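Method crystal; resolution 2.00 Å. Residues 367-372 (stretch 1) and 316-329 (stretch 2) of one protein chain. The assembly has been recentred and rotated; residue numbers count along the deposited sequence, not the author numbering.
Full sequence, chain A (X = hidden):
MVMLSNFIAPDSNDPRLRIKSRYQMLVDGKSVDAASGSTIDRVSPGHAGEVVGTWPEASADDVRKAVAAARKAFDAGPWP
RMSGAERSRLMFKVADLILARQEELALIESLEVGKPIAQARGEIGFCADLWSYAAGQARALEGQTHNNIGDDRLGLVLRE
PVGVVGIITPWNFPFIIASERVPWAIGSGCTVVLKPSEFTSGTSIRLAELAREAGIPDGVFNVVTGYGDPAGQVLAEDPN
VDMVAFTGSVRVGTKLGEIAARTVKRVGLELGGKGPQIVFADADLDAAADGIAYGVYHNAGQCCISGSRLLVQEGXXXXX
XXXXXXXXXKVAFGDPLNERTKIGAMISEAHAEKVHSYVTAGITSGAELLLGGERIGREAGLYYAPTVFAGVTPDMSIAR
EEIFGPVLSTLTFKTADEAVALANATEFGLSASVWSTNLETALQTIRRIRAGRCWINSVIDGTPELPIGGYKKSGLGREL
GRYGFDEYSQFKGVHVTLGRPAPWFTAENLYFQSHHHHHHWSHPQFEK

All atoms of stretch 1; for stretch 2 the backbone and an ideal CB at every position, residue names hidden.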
ATOM      1  N   ALA A 367      31.367  23.365 -31.724  1.00 19.11           N
ATOM      2  CA  ALA A 367      29.910  23.377 -31.738  1.00 18.42           C
ATOM      3  C   ALA A 367      29.440  24.665 -32.398  1.00 18.49           C
ATOM      4  O   ALA A 367      30.108  25.679 -32.336  1.00 17.94           O
ATOM      5  CB  ALA A 367      29.363  23.259 -30.326  1.00 18.59           C
ATOM      6  N   GLU A 368      28.276  24.639 -33.017  1.00 18.65           N
ATOM      7  CA  GLU A 368      27.834  25.816 -33.759  1.00 19.77           C
ATOM      8  C   GLU A 368      26.935  26.702 -32.888  1.00 18.84           C
ATOM      9  O   GLU A 368      25.844  26.271 -32.477  1.00 18.92           O
ATOM     10  CB  GLU A 368      27.118  25.363 -35.029  1.00 20.04           C
ATOM     11  CG  GLU A 368      26.636  26.477 -35.951  1.00 23.63           C
ATOM     12  CD  GLU A 368      25.602  25.957 -36.957  1.00 26.39           C
ATOM     13  OE1 GLU A 368      25.196  26.715 -37.860  1.00 27.79           O
ATOM     14  OE2 GLU A 368      25.172  24.797 -36.815  1.00 25.34           O
ATOM     15  N   LEU A 369      27.405  27.917 -32.593  1.00 18.09           N
ATOM     16  CA  LEU A 369      26.672  28.856 -31.757  1.00 17.50           C
ATOM     17  C   LEU A 369      25.573  29.464 -32.609  1.00 17.34           C
ATOM     18  O   LEU A 369      25.864  30.186 -33.569  1.00 16.71           O
ATOM     19  CB  LEU A 369      27.576  29.996 -31.290  1.00 17.97           C
ATOM     20  CG  LEU A 369      27.459  30.611 -29.878  1.00 18.86           C
ATOM     21  CD1 LEU A 369      27.925  32.094 -29.816  1.00 16.86           C
ATOM     22  CD2 LEU A 369      26.108  30.423 -29.188  1.00 15.83           C
ATOM     23  N   LEU A 370      24.321  29.224 -32.240  1.00 15.78           N
ATOM     24  CA  LEU A 370      23.198  29.750 -33.023  1.00 15.78           C
ATOM     25  C   LEU A 370      22.609  31.030 -32.441  1.00 15.74           C
ATOM     26  O   LEU A 370      21.970  31.808 -33.155  1.00 15.52           O
ATOM     27  CB  LEU A 370      22.102  28.694 -33.174  1.00 15.52           C
ATOM     28  CG  LEU A 370      22.448  27.406 -33.916  1.00 16.30           C
ATOM     29  CD1 LEU A 370      21.198  26.509 -34.033  1.00 19.11           C
ATOM     30  CD2 LEU A 370      23.014  27.711 -35.309  1.00 19.08           C
ATOM     31  N   LEU A 371      22.860  31.267 -31.152  1.00 15.91           N
ATOM     32  CA  LEU A 371      22.144  32.303 -30.417  1.00 15.67           C
ATOM     33  C   LEU A 371      22.871  32.552 -29.106  1.00 15.02           C
ATOM     34  O   LEU A 371      23.359  31.613 -28.489  1.00 14.11           O
ATOM     35  CB  LEU A 371      20.718  31.789 -30.131  1.00 16.00           C
ATOM     36  CG  LEU A 371      19.452  32.624 -29.849  1.00 19.34           C
ATOM     37  CD1 LEU A 371      18.838  32.419 -28.452  1.00 20.53           C
ATOM     38  CD2 LEU A 371      19.538  34.091 -30.255  1.00 19.33           C
ATOM     39  N   GLY A 372      22.956  33.815 -28.701  1.00 14.53           N
ATOM     40  CA  GLY A 372      23.402  34.166 -27.362  1.00 14.28           C
ATOM     41  C   GLY A 372      24.897  34.086 -27.154  1.00 14.30           C
ATOM     42  O   GLY A 372      25.659  34.520 -27.997  1.00 13.95           O
ATOM     43  N   UNK A 316      12.934  16.267 -38.165  1.00 19.86           N
ATOM     44  CA  UNK A 316      12.237  17.459 -37.685  1.00 19.83           C
ATOM     45  C   UNK A 316      13.170  18.466 -37.065  1.00 18.87           C
ATOM     46  O   UNK A 316      12.716  19.464 -36.517  1.00 19.30           O
ATOM     47  CB  UNK A 316      11.163  17.070 -36.667  1.00 19.83           C
ATOM     48  N   UNK A 317      14.468  18.208 -37.170  1.00 18.63           N
ATOM     49  CA  UNK A 317      15.469  19.083 -36.615  1.00 18.26           C
ATOM     50  C   UNK A 317      15.246  20.519 -37.053  1.00 17.99           C
ATOM     51  O   UNK A 317      15.178  21.389 -36.209  1.00 17.21           O
ATOM     52  CB  UNK A 317      16.867  18.613 -37.021  1.00 18.26           C
ATOM     53  N   UNK A 318      15.117  20.764 -38.362  1.00 17.89           N
ATOM     54  CA  UNK A 318      15.047  22.140 -38.861  1.00 17.86           C
ATOM     55  C   UNK A 318      13.734  22.803 -38.473  1.00 16.85           C
ATOM     56  O   UNK A 318      13.720  23.967 -38.076  1.00 16.18           O
ATOM     57  CB  UNK A 318      15.213  22.166 -40.382  1.00 17.86           C
ATOM     58  N   UNK A 319      12.629  22.063 -38.550  1.00 15.83           N
ATOM     59  CA  UNK A 319      11.346  22.659 -38.204  1.00 16.04           C
ATOM     60  C   UNK A 319      11.291  23.035 -36.715  1.00 15.73           C
ATOM     61  O   UNK A 319      10.694  24.057 -36.346  1.00 15.76           O
ATOM     62  CB  UNK A 319      10.209  21.695 -38.549  1.00 16.04           C
ATOM     63  N   UNK A 320      11.939  22.225 -35.876  1.00 14.79           N
ATOM     64  CA  UNK A 320      11.890  22.440 -34.427  1.00 14.61           C
ATOM     65  C   UNK A 320      12.793  23.619 -34.073  1.00 14.40           C
ATOM     66  O   UNK A 320      12.372  24.502 -33.349  1.00 13.38           O
ATOM     67  CB  UNK A 320      12.315  21.182 -33.667  1.00 14.61           C
ATOM     68  N   UNK A 321      14.010  23.623 -34.610  1.00 15.28           N
ATOM     69  CA  UNK A 321      14.976  24.716 -34.406  1.00 17.37           C
ATOM     70  C   UNK A 321      14.415  26.085 -34.793  1.00 17.70           C
ATOM     71  O   UNK A 321      14.553  27.045 -34.047  1.00 16.54           O
ATOM     72  CB  UNK A 321      16.246  24.444 -35.214  1.00 17.37           C
ATOM     73  N   UNK A 322      13.774  26.162 -35.960  1.00 18.70           N
ATOM     74  CA  UNK A 322      13.125  27.404 -36.433  1.00 20.25           C
ATOM     75  C   UNK A 322      12.097  27.940 -35.411  1.00 19.18           C
ATOM     76  O   UNK A 322      12.018  29.142 -35.146  1.00 18.80           O
ATOM     77  CB  UNK A 322      12.435  27.154 -37.775  1.00 20.25           C
ATOM     78  N   UNK A 323      11.302  27.042 -34.839  1.00 18.57           N
ATOM     79  CA  UNK A 323      10.298  27.429 -33.834  1.00 18.25           C
ATOM     80  C   UNK A 323      10.959  27.817 -32.498  1.00 16.73           C
ATOM     81  O   UNK A 323      10.581  28.816 -31.872  1.00 16.05           O
ATOM     82  CB  UNK A 323       9.308  26.284 -33.612  1.00 18.25           C
ATOM     83  N   UNK A 324      11.956  27.032 -32.095  1.00 15.29           N
ATOM     84  CA  UNK A 324      12.699  27.288 -30.855  1.00 14.85           C
ATOM     85  C   UNK A 324      13.419  28.638 -30.894  1.00 15.34           C
ATOM     86  O   UNK A 324      13.365  29.403 -29.943  1.00 14.32           O
ATOM     87  CB  UNK A 324      13.712  26.168 -30.607  1.00 14.85           C
ATOM     88  N   UNK A 325      14.071  28.940 -32.014  1.00 15.13           N
ATOM     89  CA  UNK A 325      14.786  30.207 -32.139  1.00 16.07           C
ATOM     90  C   UNK A 325      13.855  31.406 -32.193  1.00 15.72           C
ATOM     91  O   UNK A 325      14.170  32.472 -31.654  1.00 15.63           O
ATOM     92  CB  UNK A 325      15.665  30.188 -33.391  1.00 16.07           C
ATOM     93  N   UNK A 326      12.694  31.232 -32.807  1.00 16.10           N
ATOM     94  CA  UNK A 326      11.705  32.302 -32.810  1.00 17.21           C
ATOM     95  C   UNK A 326      11.255  32.654 -31.387  1.00 16.56           C
ATOM     96  O   UNK A 326      11.153  33.839 -31.029  1.00 16.12           O
ATOM     97  CB  UNK A 326      10.498  31.898 -33.659  1.00 17.21           C
ATOM     98  N   UNK A 327      10.990  31.634 -30.569  1.00 15.59           N
ATOM     99  CA  UNK A 327      10.631  31.882 -29.166  1.00 14.91           C
ATOM    100  C   UNK A 327      11.813  32.553 -28.459  1.00 14.12           C
ATOM    101  O   UNK A 327      11.640  33.539 -27.739  1.00 13.41           O
ATOM    102  CB  UNK A 327      10.245  30.581 -28.459  1.00 14.91           C
ATOM    103  N   UNK A 328      13.012  32.061 -28.727  1.00 13.52           N
ATOM    104  CA  UNK A 328      14.171  32.500 -27.986  1.00 15.02           C
ATOM    105  C   UNK A 328      14.513  33.973 -28.263  1.00 15.57           C
ATOM    106  O   UNK A 328      15.015  34.670 -27.375  1.00 15.41           O
ATOM    107  CB  UNK A 328      15.366  31.607 -28.327  1.00 15.02           C
ATOM    108  N   UNK A 329      14.197  34.443 -29.473  1.00 15.87           N
ATOM    109  CA  UNK A 329      14.430  35.856 -29.854  1.00 17.21           C
ATOM    110  C   UNK A 329      13.447  36.804 -29.170  1.00 16.71           C
ATOM    111  O   UNK A 329      13.740  37.996 -29.027  1.00 17.00           O
ATOM    112  CB  UNK A 329      14.321  36.020 -31.371  1.00 17.21           C
TER

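Stretch 2 is read here from its backbone: phi/psi values and i to i+4 hydrogen bonds place 317 to 329 in a helix, whose axis passes 10.1 Å from that of strand 368-371 at 52° between N-to-C directions. Such spacing leaves the contact to side chains.

Position 316 has phi/psi of -116/7, and its ideal CB finds nothing of stretch 1 within 5.5 Å, so stretch 1 sets no preference. The residue is Ile 316, at the N-cap position; the O of Ile 316 accepts from the N of position 320 at 2.9 Å.

At 317 CA-to-CB points toward the strand, but again nothing lies within 5.5 Å of the ideal CB. A long side chain is needed to cross the gap, and the carboxylate of Glu 368 beside the methyls of Leu 370 would suit Lys, Arg or a long polar chain such as Gln; Met could use the apolar part alone. The deposited Arg 317 extends with chi1 t. Its NH2 comes 4.2 Å from Leu 370 CD1 and 4.5 Å from Glu 368 OE2, the latter too far for a salt bridge although the charges are complementary. The salt bridge it does make is within the helix, from NH1 to OD1 of the residue at 318, at 3.1 Å.

Positions 318, 319 and 320 are out of reach, and stretch 1 discriminates little among helix-compatible residues. They are Asp 318, which receives that salt bridge, Ala 319 and Leu 320.

At 321 CA-to-CB runs sideways, yet the ideal CB is 5.5 Å from Leu 370 CD1. A flexible apolar chain that can bend back, Met or Leu, would fit. Met 321, present as selenomethionine, does so: with chi1 t and chi2 p, its SE reaches 3.8 Å from Leu 370 CD1.

Positions 322, 323 and 324 are also out of reach of stretch 1. Glu 322, Arg 323 and Leu 324 occupy them.

Position 325 is in register with the strand, its CA 7.8 Å from Leu 371 CA, and its CB points toward it. The room between these backbones, lined by Leu 370 and Leu 371, suits a medium-sized apolar residue: Leu, Ile or Met. Leu 325, chi1 m and chi2 t, places CD2 4.2 Å from Leu 371 CB and 4.4 Å from Leu 370 CB, bridging the two neighbours.

Positions 326 and 327, out of reach, hold Asp 326 and Ile 327.

At 328 the ideal CB is already 3.6 Å from Leu 371 CD1. So close an approach favours a small residue, Ala, Ser or Gly. The deposited Ser 328 repeats the 3.6 Å contact between its CB and Leu 371 CD1, while its OG, at chi1 m, donates to Leu 324 O at 2.7 Å, which satisfies the hydroxyl without help from the strand.

Position 329 points sideways with no close neighbour at its ideal CB, so many residues are acceptable. Arg 329 folds back along the helix, its NH2 forming a salt bridge with Asp 326 OD1 at 2.9 Å.

Stretch 2 316-329: IRDALMERLLDISR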
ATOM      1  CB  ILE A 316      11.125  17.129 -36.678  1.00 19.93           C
ATOM      2  CG1 ILE A 316      11.725  16.390 -35.476  1.00 20.79           C
ATOM      3  CG2 ILE A 316      10.003  16.355 -37.368  1.00 21.36           C
ATOM      4  CD1 ILE A 316      11.047  16.692 -34.192  1.00 24.84           C
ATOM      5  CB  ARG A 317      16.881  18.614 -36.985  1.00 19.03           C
ATOM      6  CG  ARG A 317      18.015  19.409 -36.310  1.00 20.31           C
ATOM      7  CD  ARG A 317      18.562  20.499 -37.219  1.00 24.81           C
ATOM      8  NE  ARG A 317      19.699  21.202 -36.619  1.00 28.42           N
ATOM      9  CZ  ARG A 317      20.032  22.469 -36.876  1.00 29.07           C
ATOM     10  NH1 ARG A 317      19.319  23.202 -37.723  1.00 30.78           N
ATOM     11  NH2 ARG A 317      21.092  23.008 -36.286  1.00 28.93           N
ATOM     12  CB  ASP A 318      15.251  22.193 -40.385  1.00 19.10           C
ATOM     13  CG  ASP A 318      16.671  21.838 -40.798  1.00 21.33           C
ATOM     14  OD1 ASP A 318      17.620  22.135 -40.049  1.00 23.49           O
ATOM     15  OD2 ASP A 318      16.843  21.258 -41.886  1.00 25.38           O
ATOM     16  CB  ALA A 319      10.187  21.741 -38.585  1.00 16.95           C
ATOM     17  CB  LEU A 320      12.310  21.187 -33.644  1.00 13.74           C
ATOM     18  CG  LEU A 320      12.181  21.276 -32.116  1.00 14.14           C
ATOM     19  CD1 LEU A 320      10.701  21.114 -31.690  1.00 16.54           C
ATOM     20  CD2 LEU A 320      13.006  20.191 -31.481  1.00 13.21           C
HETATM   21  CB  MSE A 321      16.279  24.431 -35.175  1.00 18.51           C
HETATM   22  CG  MSE A 321      17.448  25.336 -34.810  1.00 23.92           C
HETATM   23 SE   MSE A 321      17.845  25.316 -32.838  1.00 42.20          SE
HETATM   24  CE  MSE A 321      18.752  23.585 -32.725  1.00 35.34           C
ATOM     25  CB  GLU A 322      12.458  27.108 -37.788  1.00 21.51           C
ATOM     26  CG  GLU A 322      12.093  28.282 -38.656  1.00 27.94           C
ATOM     27  CD  GLU A 322      11.548  27.807 -40.024  1.00 36.56           C
ATOM     28  OE1 GLU A 322      12.295  27.113 -40.769  1.00 38.73           O
ATOM     29  OE2 GLU A 322      10.371  28.114 -40.345  1.00 39.67           O
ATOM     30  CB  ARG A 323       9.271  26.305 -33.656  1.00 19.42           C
ATOM     31  CG  ARG A 323       8.179  26.372 -34.728  1.00 24.35           C
ATOM     32  CD  ARG A 323       7.439  25.062 -34.994  1.00 32.30           C
ATOM     33  NE  ARG A 323       7.052  25.080 -36.410  1.00 39.44           N
ATOM     34  CZ  ARG A 323       6.203  24.250 -37.006  1.00 41.53           C
ATOM     35  NH1 ARG A 323       5.592  23.292 -36.326  1.00 41.75           N
ATOM     36  NH2 ARG A 323       5.956  24.395 -38.303  1.00 42.47           N
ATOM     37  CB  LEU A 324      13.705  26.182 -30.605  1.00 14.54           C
ATOM     38  CG  LEU A 324      14.659  26.458 -29.434  1.00 13.90           C
ATOM     39  CD1 LEU A 324      13.892  26.545 -28.090  1.00 13.87           C
ATOM     40  CD2 LEU A 324      15.719  25.409 -29.393  1.00 14.52           C
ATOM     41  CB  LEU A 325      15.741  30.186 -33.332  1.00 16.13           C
ATOM     42  CG  LEU A 325      16.882  29.178 -33.229  1.00 16.68           C
ATOM     43  CD1 LEU A 325      17.605  29.158 -34.582  1.00 19.07           C
ATOM     44  CD2 LEU A 325      17.866  29.505 -32.105  1.00 18.36           C
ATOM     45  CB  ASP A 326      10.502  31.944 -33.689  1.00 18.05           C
ATOM     46  CG  ASP A 326       9.648  33.160 -34.021  1.00 23.51           C
ATOM     47  OD1 ASP A 326      10.218  34.171 -34.506  1.00 29.12           O
ATOM     48  OD2 ASP A 326       8.414  33.116 -33.799  1.00 25.93           O
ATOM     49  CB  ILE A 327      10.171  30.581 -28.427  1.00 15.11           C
ATOM     50  CG1 ILE A 327       8.812  30.112 -28.983  1.00 14.99           C
ATOM     51  CG2 ILE A 327      10.040  30.823 -26.942  1.00 14.79           C
ATOM     52  CD1 ILE A 327       8.468  28.610 -28.731  1.00 14.86           C
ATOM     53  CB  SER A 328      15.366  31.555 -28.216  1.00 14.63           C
ATOM     54  OG  SER A 328      14.978  30.202 -27.995  1.00 16.02           O
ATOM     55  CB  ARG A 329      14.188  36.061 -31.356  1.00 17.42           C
ATOM     56  CG  ARG A 329      15.151  35.436 -32.259  1.00 19.74           C
ATOM     57  CD  ARG A 329      14.911  35.992 -33.660  1.00 22.21           C
ATOM     58  NE  ARG A 329      13.771  35.389 -34.338  1.00 22.69           N
ATOM     59  CZ  ARG A 329      13.888  34.374 -35.187  1.00 26.09           C
ATOM     60  NH1 ARG A 329      15.086  33.853 -35.459  1.00 27.82           N
ATOM     61  NH2 ARG A 329      12.818  33.881 -35.771  1.00 28.24           N
TER
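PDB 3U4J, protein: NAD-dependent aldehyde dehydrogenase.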